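Probable glycosidase crf1 (Neosartorya fumigata, PDB 6IBU) couples chitinase and transglycosylase activities, transferring chitin to 1,6-beta-glucan, and also to chitin itself, in building the fungal cell wall and septa. Local coordinates at residues E36-K41 and A59-T64; E50-K55 and A209-M214; E74-A79 and V216-I221; W101-G106 and T134-F139; G189-P194 and G202-Y207. All coordinates share one frame; numbering follows the deposited sequence.

Contact 1 of 5, residues E36-K41 and A59-T64; sequences EVTAGK and APTIDT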
# COMPACT_ATOMS: atom_id res chain seq x y z
N GLU A 36 -1.44 1.74 -13.54
CA GLU A 36 -1.55 0.48 -14.32
C GLU A 36 -2.58 -0.38 -13.57
O GLU A 36 -2.44 -0.47 -12.34
CB GLU A 36 -0.14 -0.11 -14.45
CG GLU A 36 -0.04 -1.63 -14.62
CD GLU A 36 1.35 -2.23 -14.36
OE1 GLU A 36 2.20 -1.54 -13.71
OE2 GLU A 36 1.62 -3.39 -14.81
N VAL A 37 -3.63 -0.84 -14.27
CA VAL A 37 -4.59 -1.80 -13.70
C VAL A 37 -3.95 -3.13 -13.89
O VAL A 37 -3.86 -3.77 -14.93
CB VAL A 37 -5.99 -1.85 -14.30
CG1 VAL A 37 -6.81 -2.92 -13.60
CG2 VAL A 37 -6.66 -0.49 -14.23
N THR A 38 -3.43 -3.48 -12.81
CA THR A 38 -2.40 -4.47 -12.93
C THR A 38 -2.98 -5.85 -12.63
O THR A 38 -2.32 -6.80 -12.88
CB THR A 38 -1.31 -3.95 -12.04
OG1 THR A 38 -0.23 -4.88 -12.07
CG2 THR A 38 -1.83 -3.78 -10.63
N ALA A 39 -4.19 -5.95 -12.11
CA ALA A 39 -4.95 -7.22 -12.08
C ALA A 39 -6.42 -6.86 -11.95
O ALA A 39 -6.70 -5.81 -11.33
CB ALA A 39 -4.50 -8.11 -10.96
N GLY A 40 -7.31 -7.66 -12.53
CA GLY A 40 -8.75 -7.42 -12.59
C GLY A 40 -9.09 -6.15 -13.35
O GLY A 40 -8.30 -5.71 -14.19
N LYS A 41 -10.28 -5.62 -13.10
CA LYS A 41 -10.85 -4.42 -13.75
C LYS A 41 -11.24 -3.46 -12.62
O LYS A 41 -11.74 -3.93 -11.59
CB LYS A 41 -12.03 -4.81 -14.65
CG LYS A 41 -12.77 -3.66 -15.33
CD LYS A 41 -11.96 -2.94 -16.43
CE LYS A 41 -12.37 -1.49 -16.66
NZ LYS A 41 -13.77 -1.37 -17.15
N ALA A 59 -8.81 -10.12 -7.51
CA ALA A 59 -7.80 -9.33 -6.77
C ALA A 59 -7.55 -8.05 -7.55
O ALA A 59 -6.44 -7.77 -7.99
CB ALA A 59 -6.56 -10.16 -6.59
N PRO A 60 -8.58 -7.23 -7.76
CA PRO A 60 -8.41 -5.97 -8.48
C PRO A 60 -7.37 -5.07 -7.80
O PRO A 60 -7.43 -4.89 -6.61
CB PRO A 60 -9.80 -5.32 -8.44
CG PRO A 60 -10.49 -6.00 -7.26
CD PRO A 60 -9.95 -7.42 -7.27
N THR A 61 -6.44 -4.55 -8.59
CA THR A 61 -5.28 -3.76 -8.10
C THR A 61 -4.96 -2.64 -9.07
O THR A 61 -5.10 -2.85 -10.27
CB THR A 61 -4.04 -4.65 -7.95
OG1 THR A 61 -4.41 -5.87 -7.33
CG2 THR A 61 -2.98 -3.99 -7.11
N ILE A 62 -4.52 -1.50 -8.56
CA ILE A 62 -3.88 -0.43 -9.37
C ILE A 62 -2.54 -0.09 -8.73
O ILE A 62 -2.46 -0.09 -7.50
CB ILE A 62 -4.80 0.79 -9.53
CG1 ILE A 62 -5.14 1.46 -8.20
CG2 ILE A 62 -6.06 0.42 -10.30
CD1 ILE A 62 -5.81 2.81 -8.38
N ASP A 63 -1.52 0.09 -9.56
CA ASP A 63 -0.17 0.57 -9.18
C ASP A 63 0.08 1.92 -9.86
O ASP A 63 -0.31 2.06 -11.03
CB ASP A 63 0.92 -0.36 -9.69
CG ASP A 63 1.02 -1.69 -8.98
OD1 ASP A 63 0.47 -1.78 -7.88
OD2 ASP A 63 1.67 -2.59 -9.54
N THR A 64 0.74 2.85 -9.18
CA THR A 64 1.28 4.07 -9.81
C THR A 64 2.35 3.64 -10.82
O THR A 64 3.10 2.70 -10.53
CB THR A 64 1.81 5.08 -8.79
OG1 THR A 64 2.78 4.47 -7.94
CG2 THR A 64 0.71 5.67 -7.95
O HOH W 1 3.58 -3.26 -12.24
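Glu36 N reaches Asp63 O at 2.8 Å in a nearly straight bond, and Asp63 N answers to Glu36 O at 3.0 Å, closing an antiparallel hydrogen-bonded pair. Beyond it, Val37 faces Ile62 as a non-hydrogen-bonded pair, with their CG2 methyls meeting on one face of the sheet. The register then slips by one residue. Thr38 N donates to Thr61 O (3.1 Å), while Thr61 N turns to Ala39 O (3.0 Å); two residues of 36-41 thus face the single Thr61, a beta bulge. Thr38 points toward the other strand. With OG1 anti to the backbone N (chi1 179°), its CG2 falls between the backbone N and the carbonyl carbon, and this methyl packs on Thr61 CB at 3.6 Å and lies close to the Asp63 carboxylate. Glu36 and Asp63 share a face, their like charges OE1 and OD2 4.3 Å apart. Water 1 bridges the two carboxylates and probably eases the pairing: it donates to Glu36 OE1 at 2.7 Å and, weakly, to Asp63 OD2. The stronger partner of Asp63 is Arg182, whose NE forms a salt bridge with OD1 and probably offsets some of the repulsion. Strand 35-39 is outermost on this side of one sheet of the GH16 beta-sandwich, and 61-64 joins it to strand 179-187, which carries the chitin-binding residues Arg182 and Trp186.

Contact 2 of 5, residues E50-K55 and A209-M214; sequences EFTVAK and AGPYTM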
# COMPACT_ATOMS: atom_id res chain seq x y z
N GLU A 50 -13.27 1.45 -7.75
CA GLU A 50 -13.99 0.35 -7.08
C GLU A 50 -13.15 -0.90 -7.20
O GLU A 50 -12.72 -1.23 -8.29
CB GLU A 50 -15.35 0.14 -7.73
CG GLU A 50 -16.18 1.41 -7.76
CD GLU A 50 -17.57 1.23 -8.34
OE1 GLU A 50 -18.03 0.06 -8.46
OE2 GLU A 50 -18.19 2.26 -8.67
N PHE A 51 -12.87 -1.54 -6.08
CA PHE A 51 -12.09 -2.79 -6.05
C PHE A 51 -13.03 -3.87 -5.53
O PHE A 51 -13.29 -3.95 -4.31
CB PHE A 51 -10.86 -2.57 -5.18
CG PHE A 51 -9.97 -1.44 -5.62
CD1 PHE A 51 -10.27 -0.13 -5.29
CD2 PHE A 51 -8.82 -1.71 -6.35
CE1 PHE A 51 -9.42 0.89 -5.68
CE2 PHE A 51 -7.96 -0.69 -6.70
CZ PHE A 51 -8.26 0.61 -6.36
N THR A 52 -13.62 -4.63 -6.44
CA THR A 52 -14.68 -5.60 -6.09
C THR A 52 -14.09 -7.00 -6.04
O THR A 52 -13.46 -7.42 -7.00
CB THR A 52 -15.85 -5.54 -7.06
OG1 THR A 52 -16.35 -4.23 -6.83
CG2 THR A 52 -16.87 -6.62 -6.79
N VAL A 53 -14.29 -7.70 -4.93
CA VAL A 53 -14.10 -9.17 -4.86
C VAL A 53 -15.47 -9.83 -5.05
O VAL A 53 -16.32 -9.68 -4.14
CB VAL A 53 -13.44 -9.50 -3.51
CG1 VAL A 53 -13.33 -10.99 -3.30
CG2 VAL A 53 -12.07 -8.84 -3.42
N ALA A 54 -15.74 -10.43 -6.21
CA ALA A 54 -17.05 -11.05 -6.51
C ALA A 54 -16.92 -12.57 -6.60
O ALA A 54 -17.89 -13.25 -6.24
CB ALA A 54 -17.65 -10.50 -7.78
N LYS A 55 -15.78 -13.08 -7.07
CA LYS A 55 -15.57 -14.54 -7.21
C LYS A 55 -14.12 -14.87 -6.88
O LYS A 55 -13.28 -13.95 -6.85
CB LYS A 55 -15.94 -15.00 -8.62
CG LYS A 55 -15.00 -14.55 -9.72
CD LYS A 55 -15.73 -14.26 -11.04
CE LYS A 55 -14.84 -13.72 -12.15
NZ LYS A 55 -14.66 -12.25 -12.06
N ALA A 209 -21.91 -14.60 -1.11
CA ALA A 209 -22.55 -13.63 -0.19
C ALA A 209 -22.05 -12.21 -0.52
O ALA A 209 -22.49 -11.25 0.15
CB ALA A 209 -22.26 -14.00 1.24
N GLY A 210 -21.20 -12.09 -1.54
CA GLY A 210 -20.65 -10.82 -2.03
C GLY A 210 -21.66 -10.01 -2.86
O GLY A 210 -22.87 -10.11 -2.67
N PRO A 211 -21.19 -9.12 -3.77
CA PRO A 211 -19.76 -8.86 -3.92
C PRO A 211 -19.29 -7.88 -2.84
O PRO A 211 -20.08 -7.23 -2.19
CB PRO A 211 -19.69 -8.27 -5.33
CG PRO A 211 -20.99 -7.49 -5.43
CD PRO A 211 -22.01 -8.32 -4.69
N TYR A 212 -17.98 -7.82 -2.65
CA TYR A 212 -17.38 -6.96 -1.62
C TYR A 212 -16.55 -5.92 -2.31
O TYR A 212 -15.67 -6.30 -3.10
CB TYR A 212 -16.54 -7.81 -0.68
CG TYR A 212 -17.29 -8.99 -0.16
CD1 TYR A 212 -18.32 -8.83 0.75
CD2 TYR A 212 -16.97 -10.27 -0.58
CE1 TYR A 212 -18.99 -9.92 1.27
CE2 TYR A 212 -17.63 -11.37 -0.08
CZ TYR A 212 -18.65 -11.19 0.84
OH TYR A 212 -19.31 -12.27 1.31
N THR A 213 -16.84 -4.66 -2.04
CA THR A 213 -16.17 -3.56 -2.77
C THR A 213 -15.49 -2.60 -1.81
O THR A 213 -16.14 -2.05 -0.92
CB THR A 213 -17.13 -2.85 -3.73
OG1 THR A 213 -17.68 -3.84 -4.60
CG2 THR A 213 -16.40 -1.80 -4.53
N MET A 214 -14.20 -2.38 -2.05
CA MET A 214 -13.40 -1.29 -1.43
C MET A 214 -13.50 -0.08 -2.38
O MET A 214 -13.49 -0.28 -3.59
CB MET A 214 -11.96 -1.77 -1.24
CG MET A 214 -10.87 -0.70 -1.36
SD MET A 214 -9.21 -1.48 -1.38
CE MET A 214 -8.21 -0.06 -1.75
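Glu50 lays its CB against Thr213 CG2 at 3.9 Å, at the start of an antiparallel pairing with strand 212-214. Phe51 exchanges two backbone bonds with Met214, N to O and O to N, both 2.9 Å. Its ring edge has Met214 O in plane, whereas Met214 CE lies over one face, offset toward the rim. The methionine, extended beyond CG, also brings SD to 4.7 Å from the Phe51 ring centroid, an oblique Met-aromatic contact. Thr52 turns to the other face of the sheet. Its OG1 stands beside the backbone N (chi1 -64°), and the like torsion in Thr213 brings the two hydroxyls to 2.6 Å, OG1 to OG1, in a hydrogen bond that either could donate. The Thr52 and Pro211 side chains lie side by side, with Thr52 CG2 3.6 Å from Pro211 CB. Val53 N then donates to Tyr212 O at 2.7 Å, and Val53 O accepts from Tyr212 N. Ala54 CB completes the contact against Pro211 CB. The faces differ in chemistry: Phe51, Val53, Tyr212 and Met214 bury a largely apolar surface, one sulfur against an aromatic ring, while on the more exposed side two threonine hydroxyls share one hydrogen bond.

Contact 3 of 5, residues E74-A79 and V216-I221; sequences EVVMKA and VKSVRI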
# COMPACT_ATOMS: atom_id res chain seq x y z
N GLU A 74 -1.31 9.72 0.85
CA GLU A 74 -2.60 9.94 1.54
C GLU A 74 -3.70 9.34 0.67
O GLU A 74 -3.81 9.70 -0.51
CB GLU A 74 -2.74 11.43 1.79
CG GLU A 74 -3.94 11.81 2.63
CD GLU A 74 -3.82 13.21 3.21
OE1 GLU A 74 -3.11 13.34 4.24
OE2 GLU A 74 -4.41 14.17 2.63
N VAL A 75 -4.49 8.42 1.22
CA VAL A 75 -5.53 7.71 0.44
C VAL A 75 -6.86 7.87 1.17
O VAL A 75 -6.91 7.61 2.36
CB VAL A 75 -5.17 6.24 0.23
CG1 VAL A 75 -6.22 5.54 -0.62
CG2 VAL A 75 -3.79 6.10 -0.40
N VAL A 76 -7.89 8.33 0.48
CA VAL A 76 -9.27 8.36 1.06
C VAL A 76 -9.97 7.05 0.60
O VAL A 76 -10.04 6.91 -0.62
CB VAL A 76 -9.98 9.66 0.64
CG1 VAL A 76 -11.44 9.70 1.07
CG2 VAL A 76 -9.24 10.88 1.16
N MET A 77 -10.32 6.07 1.50
CA MET A 77 -10.77 4.67 1.28
C MET A 77 -11.88 4.35 2.28
O MET A 77 -12.03 4.98 3.39
CB MET A 77 -9.65 3.62 1.42
CG MET A 77 -10.15 2.19 1.50
SD MET A 77 -8.82 1.10 1.56
CE MET A 77 -8.25 1.33 3.24
N LYS A 78 -12.80 3.66 1.68
CA LYS A 78 -13.83 2.93 2.40
C LYS A 78 -13.55 1.47 2.11
O LYS A 78 -13.50 1.10 0.96
CB LYS A 78 -15.22 3.39 1.96
CG LYS A 78 -16.29 2.73 2.81
CD LYS A 78 -17.65 3.30 2.62
CE LYS A 78 -18.21 2.82 1.28
NZ LYS A 78 -19.65 2.48 1.35
N ALA A 79 -13.32 0.69 3.13
CA ALA A 79 -12.85 -0.70 2.97
C ALA A 79 -14.02 -1.60 2.54
O ALA A 79 -15.17 -1.30 2.84
CB ALA A 79 -12.23 -1.19 4.25
N VAL A 216 -11.81 3.75 -3.29
CA VAL A 216 -10.78 4.81 -3.11
C VAL A 216 -11.26 6.06 -3.84
O VAL A 216 -11.35 6.03 -5.05
CB VAL A 216 -9.40 4.32 -3.60
CG1 VAL A 216 -8.40 5.47 -3.64
CG2 VAL A 216 -8.90 3.16 -2.75
N LYS A 217 -11.59 7.13 -3.13
CA LYS A 217 -12.10 8.30 -3.87
C LYS A 217 -10.96 9.25 -4.22
O LYS A 217 -11.09 9.90 -5.26
CB LYS A 217 -13.36 8.95 -3.28
CG LYS A 217 -13.38 9.35 -1.83
CD LYS A 217 -14.84 9.51 -1.37
CE LYS A 217 -15.12 10.82 -0.66
NZ LYS A 217 -16.55 11.22 -0.78
N SER A 218 -9.86 9.29 -3.48
CA SER A 218 -8.74 10.20 -3.84
C SER A 218 -7.39 9.69 -3.36
O SER A 218 -7.32 8.89 -2.40
CB SER A 218 -9.00 11.62 -3.37
OG SER A 218 -8.82 11.76 -1.98
N VAL A 219 -6.35 10.14 -4.06
CA VAL A 219 -4.93 9.87 -3.72
C VAL A 219 -4.14 11.18 -3.78
O VAL A 219 -4.25 11.89 -4.77
CB VAL A 219 -4.35 8.80 -4.65
CG1 VAL A 219 -2.83 8.76 -4.58
CG2 VAL A 219 -4.95 7.46 -4.31
N ARG A 220 -3.35 11.46 -2.74
CA ARG A 220 -2.35 12.54 -2.74
C ARG A 220 -0.98 11.93 -2.48
O ARG A 220 -0.81 11.30 -1.44
CB ARG A 220 -2.71 13.59 -1.70
CG ARG A 220 -1.74 14.76 -1.66
CD ARG A 220 -2.00 15.66 -0.48
NE ARG A 220 -1.04 16.77 -0.48
CZ ARG A 220 -1.13 17.85 -1.24
NH1 ARG A 220 -2.14 18.02 -2.08
NH2 ARG A 220 -0.21 18.80 -1.14
N ILE A 221 -0.03 12.11 -3.40
CA ILE A 221 1.39 11.76 -3.14
C ILE A 221 2.23 13.04 -3.17
O ILE A 221 2.11 13.84 -4.12
CB ILE A 221 1.90 10.71 -4.13
CG1 ILE A 221 1.20 9.37 -3.89
CG2 ILE A 221 3.42 10.60 -4.04
CD1 ILE A 221 1.49 8.32 -4.94
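Glu74 and Arg220 exchange backbone bonds, Glu74 N to Arg220 O at 2.8 Å and Arg220 N to Glu74 O at 2.9 Å, joining two central antiparallel strands of the GH16 beta-sandwich. Val76 N continues the pattern to Ser218 O. Val76 O, however, accepts from Lys217 N (3.0 Å), and Met77 pairs with Val216: a beta bulge carries the extra residue on the 216-221 side. On the buried face Val75 CG1 meets Val216 CG1 at 3.7 Å, while its CG2 rests more loosely near Val219 CG2. Leu183 and Ile89, from the opposing sheet, lie against this valine cluster. The other face is more polar. Glu74 and Arg220 touch through their CB atoms, but their charged ends lead to different partners: Glu74 OE1 is bonded to Thr143 OG1, and Arg220 NH2 forms a salt bridge with Glu222. Val76 pairs with Ser218 on this face, its CG2 3.3 Å from Ser218 OG. Lys217, the extra residue of the bulge, makes a cation-pi contact with Phe139 and also touches Val76. With chi1 of 53°, Lys217 CG takes the crowded position between its own backbone N and carbonyl carbon, where it lies 3.5 Å from Val76 CG1.

Contact 4 of 5, residues W101-G106 and T134-F139; sequences WEVLGG and TPQETF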
# COMPACT_ATOMS: atom_id res chain seq x y z
N TRP A 101 -1.23 -0.38 4.87
CA TRP A 101 -2.49 -0.47 5.63
C TRP A 101 -3.21 -1.74 5.16
O TRP A 101 -3.18 -2.01 3.96
CB TRP A 101 -3.36 0.76 5.37
CG TRP A 101 -2.81 2.11 5.69
CD1 TRP A 101 -2.23 3.00 4.84
CD2 TRP A 101 -2.92 2.80 6.95
NE1 TRP A 101 -1.93 4.17 5.47
CE2 TRP A 101 -2.36 4.09 6.78
CE3 TRP A 101 -3.41 2.45 8.20
CZ2 TRP A 101 -2.29 5.02 7.82
CZ3 TRP A 101 -3.35 3.37 9.23
CH2 TRP A 101 -2.81 4.63 9.03
N GLU A 102 -3.79 -2.51 6.07
CA GLU A 102 -4.69 -3.64 5.70
C GLU A 102 -5.99 -3.49 6.49
O GLU A 102 -5.93 -3.43 7.70
CB GLU A 102 -4.06 -4.99 6.02
CG GLU A 102 -2.67 -5.19 5.43
CD GLU A 102 -2.65 -5.27 3.91
OE1 GLU A 102 -3.56 -5.88 3.33
OE2 GLU A 102 -1.74 -4.70 3.30
N VAL A 103 -7.13 -3.42 5.82
CA VAL A 103 -8.44 -3.57 6.51
C VAL A 103 -8.97 -4.98 6.23
O VAL A 103 -8.80 -5.49 5.12
CB VAL A 103 -9.44 -2.47 6.09
CG1 VAL A 103 -10.78 -2.66 6.77
CG2 VAL A 103 -8.90 -1.08 6.40
N LEU A 104 -9.59 -5.60 7.23
CA LEU A 104 -10.25 -6.92 7.08
C LEU A 104 -11.75 -6.67 7.12
O LEU A 104 -12.17 -5.90 7.99
CB LEU A 104 -9.78 -7.83 8.21
CG LEU A 104 -8.26 -7.99 8.30
CD1 LEU A 104 -7.91 -8.82 9.51
CD2 LEU A 104 -7.67 -8.60 7.03
N GLY A 105 -12.49 -7.25 6.18
CA GLY A 105 -13.94 -7.00 6.04
C GLY A 105 -14.72 -7.26 7.32
O GLY A 105 -15.60 -6.48 7.62
N GLY A 106 -14.42 -8.30 8.07
CA GLY A 106 -15.23 -8.67 9.25
C GLY A 106 -14.76 -7.99 10.51
O GLY A 106 -15.44 -8.13 11.56
N THR A 134 -15.63 1.85 12.01
CA THR A 134 -16.33 1.23 10.87
C THR A 134 -15.62 1.56 9.55
O THR A 134 -16.22 2.19 8.69
CB THR A 134 -17.81 1.64 10.85
OG1 THR A 134 -17.91 3.06 10.67
CG2 THR A 134 -18.56 1.21 12.10
N PRO A 135 -14.39 1.05 9.31
CA PRO A 135 -13.68 1.34 8.07
C PRO A 135 -14.39 0.82 6.81
O PRO A 135 -14.16 1.38 5.78
CB PRO A 135 -12.32 0.67 8.24
CG PRO A 135 -12.51 -0.36 9.32
CD PRO A 135 -13.63 0.17 10.20
N GLN A 136 -15.28 -0.16 6.92
CA GLN A 136 -16.07 -0.71 5.78
C GLN A 136 -17.30 0.18 5.52
O GLN A 136 -17.89 0.02 4.49
CB GLN A 136 -16.56 -2.12 6.07
CG GLN A 136 -15.47 -3.08 6.51
CD GLN A 136 -15.00 -2.99 7.95
OE1 GLN A 136 -15.57 -2.27 8.76
NE2 GLN A 136 -13.93 -3.70 8.25
N GLU A 137 -17.69 1.07 6.41
CA GLU A 137 -19.00 1.74 6.26
C GLU A 137 -18.82 3.23 6.03
O GLU A 137 -19.75 3.90 5.64
CB GLU A 137 -19.88 1.44 7.48
CG GLU A 137 -21.23 0.83 7.10
CD GLU A 137 -21.55 -0.60 7.55
OE1 GLU A 137 -20.68 -1.24 8.21
OE2 GLU A 137 -22.69 -1.08 7.25
N THR A 138 -17.61 3.70 6.14
CA THR A 138 -17.41 5.14 6.00
C THR A 138 -16.04 5.37 5.38
O THR A 138 -15.24 4.51 5.54
CB THR A 138 -17.40 5.78 7.38
OG1 THR A 138 -17.37 7.19 7.25
CG2 THR A 138 -16.19 5.34 8.15
N PHE A 139 -15.75 6.49 4.71
CA PHE A 139 -14.40 6.84 4.19
C PHE A 139 -13.54 7.35 5.34
O PHE A 139 -14.07 7.99 6.24
CB PHE A 139 -14.52 7.89 3.08
CG PHE A 139 -14.95 7.26 1.79
CD1 PHE A 139 -13.99 6.72 0.96
CD2 PHE A 139 -16.28 7.13 1.45
CE1 PHE A 139 -14.35 6.13 -0.24
CE2 PHE A 139 -16.65 6.54 0.25
CZ PHE A 139 -15.68 6.04 -0.59
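Val103 CG1 carries the apolar part of the contact between 101-106 and the loop 134-139: this methyl lies 3.8 Å from Pro135 CG and 3.6 Å from Gln136 NE2. With CG1 anti to the backbone N (chi1 179°), the methyl projects into the angle between proline ring and amide. All the residues that touch are buried, yet the two segments bury little surface between them (166 Å²), and the tight packing is confined to this methyl and the glutamine end. The Gln136 chain bends at chi2 (79°), which swings CD back toward the strand, and NE2 gives Leu104 O a short but bent and therefore weak bond of 2.8 Å. Its stronger partner is Asp107 O; the carboxamide thus spans Leu104 O and Asp107 O. Gly105 O sits against Gln136 CG and CD at 3.6 Å. On the outer side packing gives way to solvent: Glu137 and Gly106 are exposed, and the loop is closed there by its own bond, Glu137 N to Thr134 O (2.9 Å). Glu102, a chitin-binding residue and by similarity the proton donor, has its OE1 bonded to Ser88 OG. The contact uses the face of its strand turned away from that side chain. This strand pairs with strands 85-93 and 110-116, while Pro135 bonds to Ala79, just after strand 71-78, and rests on Tyr142 of strand 140-146.

Contact 5 of 5, residues G189-P194 and G202-Y207; sequences GDPSNP and GGLTDY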
# COMPACT_ATOMS: atom_id res chain seq x y z
N GLY A 189 -9.19 -14.73 2.80
CA GLY A 189 -9.92 -15.93 3.21
C GLY A 189 -10.27 -16.84 2.04
O GLY A 189 -11.20 -17.62 2.18
N ASP A 190 -9.57 -16.73 0.91
CA ASP A 190 -9.62 -17.70 -0.22
C ASP A 190 -9.31 -19.07 0.35
O ASP A 190 -8.30 -19.22 1.03
CB ASP A 190 -8.61 -17.29 -1.28
CG ASP A 190 -8.69 -18.05 -2.59
OD1 ASP A 190 -8.78 -19.29 -2.52
OD2 ASP A 190 -8.58 -17.39 -3.67
N PRO A 191 -10.16 -20.11 0.14
CA PRO A 191 -9.87 -21.45 0.65
C PRO A 191 -8.51 -22.01 0.21
O PRO A 191 -7.90 -22.76 0.93
CB PRO A 191 -10.99 -22.31 0.06
CG PRO A 191 -12.11 -21.35 -0.26
CD PRO A 191 -11.43 -20.04 -0.58
N SER A 192 -8.02 -21.57 -0.95
CA SER A 192 -6.71 -21.99 -1.51
C SER A 192 -5.55 -21.32 -0.77
O SER A 192 -4.41 -21.67 -1.07
CB SER A 192 -6.66 -21.73 -2.98
OG SER A 192 -6.03 -20.48 -3.25
N ASN A 193 -5.79 -20.39 0.15
CA ASN A 193 -4.69 -19.70 0.86
C ASN A 193 -4.21 -20.56 2.02
O ASN A 193 -4.95 -21.41 2.52
CB ASN A 193 -5.11 -18.32 1.35
CG ASN A 193 -5.28 -17.31 0.25
OD1 ASN A 193 -4.92 -17.55 -0.90
ND2 ASN A 193 -5.85 -16.16 0.59
N PRO A 194 -2.98 -20.34 2.52
CA PRO A 194 -2.52 -20.98 3.75
C PRO A 194 -3.49 -20.69 4.91
O PRO A 194 -4.02 -19.61 4.94
CB PRO A 194 -1.16 -20.34 4.05
CG PRO A 194 -0.71 -19.72 2.74
CD PRO A 194 -1.97 -19.43 1.96
N GLY A 202 -9.40 -13.15 9.03
CA GLY A 202 -10.61 -13.21 9.87
C GLY A 202 -11.59 -14.29 9.44
O GLY A 202 -12.71 -14.31 9.95
N GLY A 203 -11.18 -15.19 8.56
CA GLY A 203 -11.96 -16.38 8.23
C GLY A 203 -12.07 -16.60 6.74
O GLY A 203 -11.59 -15.76 5.99
N LEU A 204 -12.74 -17.68 6.35
CA LEU A 204 -13.05 -18.10 4.97
C LEU A 204 -13.89 -17.02 4.28
O LEU A 204 -14.85 -16.50 4.91
CB LEU A 204 -13.84 -19.40 5.07
CG LEU A 204 -13.68 -20.40 3.93
CD1 LEU A 204 -12.22 -20.56 3.55
CD2 LEU A 204 -14.30 -21.72 4.34
N THR A 205 -13.59 -16.73 3.02
CA THR A 205 -14.40 -15.77 2.24
C THR A 205 -15.52 -16.56 1.57
O THR A 205 -15.22 -17.61 1.03
CB THR A 205 -13.56 -15.00 1.22
OG1 THR A 205 -12.68 -14.20 1.99
CG2 THR A 205 -14.41 -14.15 0.30
N ASP A 206 -16.74 -16.04 1.66
CA ASP A 206 -17.95 -16.59 0.99
C ASP A 206 -18.28 -15.67 -0.19
O ASP A 206 -18.99 -14.69 0.03
CB ASP A 206 -19.11 -16.69 1.98
CG ASP A 206 -20.36 -17.32 1.38
OD1 ASP A 206 -20.20 -18.31 0.63
OD2 ASP A 206 -21.48 -16.82 1.68
N TYR A 207 -17.76 -15.98 -1.38
CA TYR A 207 -17.88 -15.12 -2.58
C TYR A 207 -19.34 -14.91 -2.97
O TYR A 207 -19.68 -13.80 -3.39
CB TYR A 207 -17.13 -15.73 -3.75
CG TYR A 207 -15.66 -15.87 -3.47
CD1 TYR A 207 -14.82 -14.78 -3.56
CD2 TYR A 207 -15.14 -17.09 -3.11
CE1 TYR A 207 -13.46 -14.92 -3.31
CE2 TYR A 207 -13.79 -17.24 -2.85
CZ TYR A 207 -12.96 -16.14 -2.94
OH TYR A 207 -11.64 -16.32 -2.68
O HOH W 2 -9.82 -15.28 -4.27
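Asp190 CG is anti to the backbone N (chi1 -171°) and Tyr207 CG lies beside its own (chi1 -61°); the two side chains cross obliquely, carboxylate and ring planes 80° apart. Water 2 joins them, donating to Asp190 OD2 and lying 2.6 Å from Tyr207 OH. The other oxygen makes an Asx turn: Asp190 OD1 accepts Ser192 N at 2.9 Å on its anti side, within a type I beta turn from Asp190 to Asn193, and also bonds to Gln56 NE2. Beside this turn, Pro191 CG meets Leu204 CD1 at 3.9 Å, the two side chains crossing at about a right angle, and Pro191 CD sits at the edge of the Tyr207 ring. These two loops flank the short helix 195-201. Pro194 is its N-cap and Gly202 ends it in a Schellman motif, so the contact closes the loop around the helix that bears chitin-binding Thr197. The backbones come closest at Gly189, whose CA is packed 3.5 Å from Thr205 OG1, a hydroxyl bonded to Thr83 O. Here Thr205 N donates to Gly189 O at 2.7 Å, and Gly189 CA lies 3.2 Å from Gly203 O.

In the fold
The chain is the catalytic GH16 part of a longer GPI-anchored protein; contacts 1 to 3 lie within the two sheets of its beta-sandwich, while contacts 4 and 5 involve loops. Contacts 2 and 3 share strand 212-223 and meet where Met214 CE lies 3.6 Å from Met77 SD. Contact 1 belongs to the opposing sheet and packs on contact 2, with Ile62 CG1 3.7 Å from Phe51 CZ. Contact 4 joins contact 3 through Ala79 N and Pro135 O, 2.9 Å apart. Contact 5 meets contact 2 through Tyr212 OH and Asp206 O, 2.7 Å apart, probably a hydrogen bond. Chitin-binding Arg182 lies about 3 Å from Asp63 (side chains), and contact 4 contains Glu102, by similarity the proton donor.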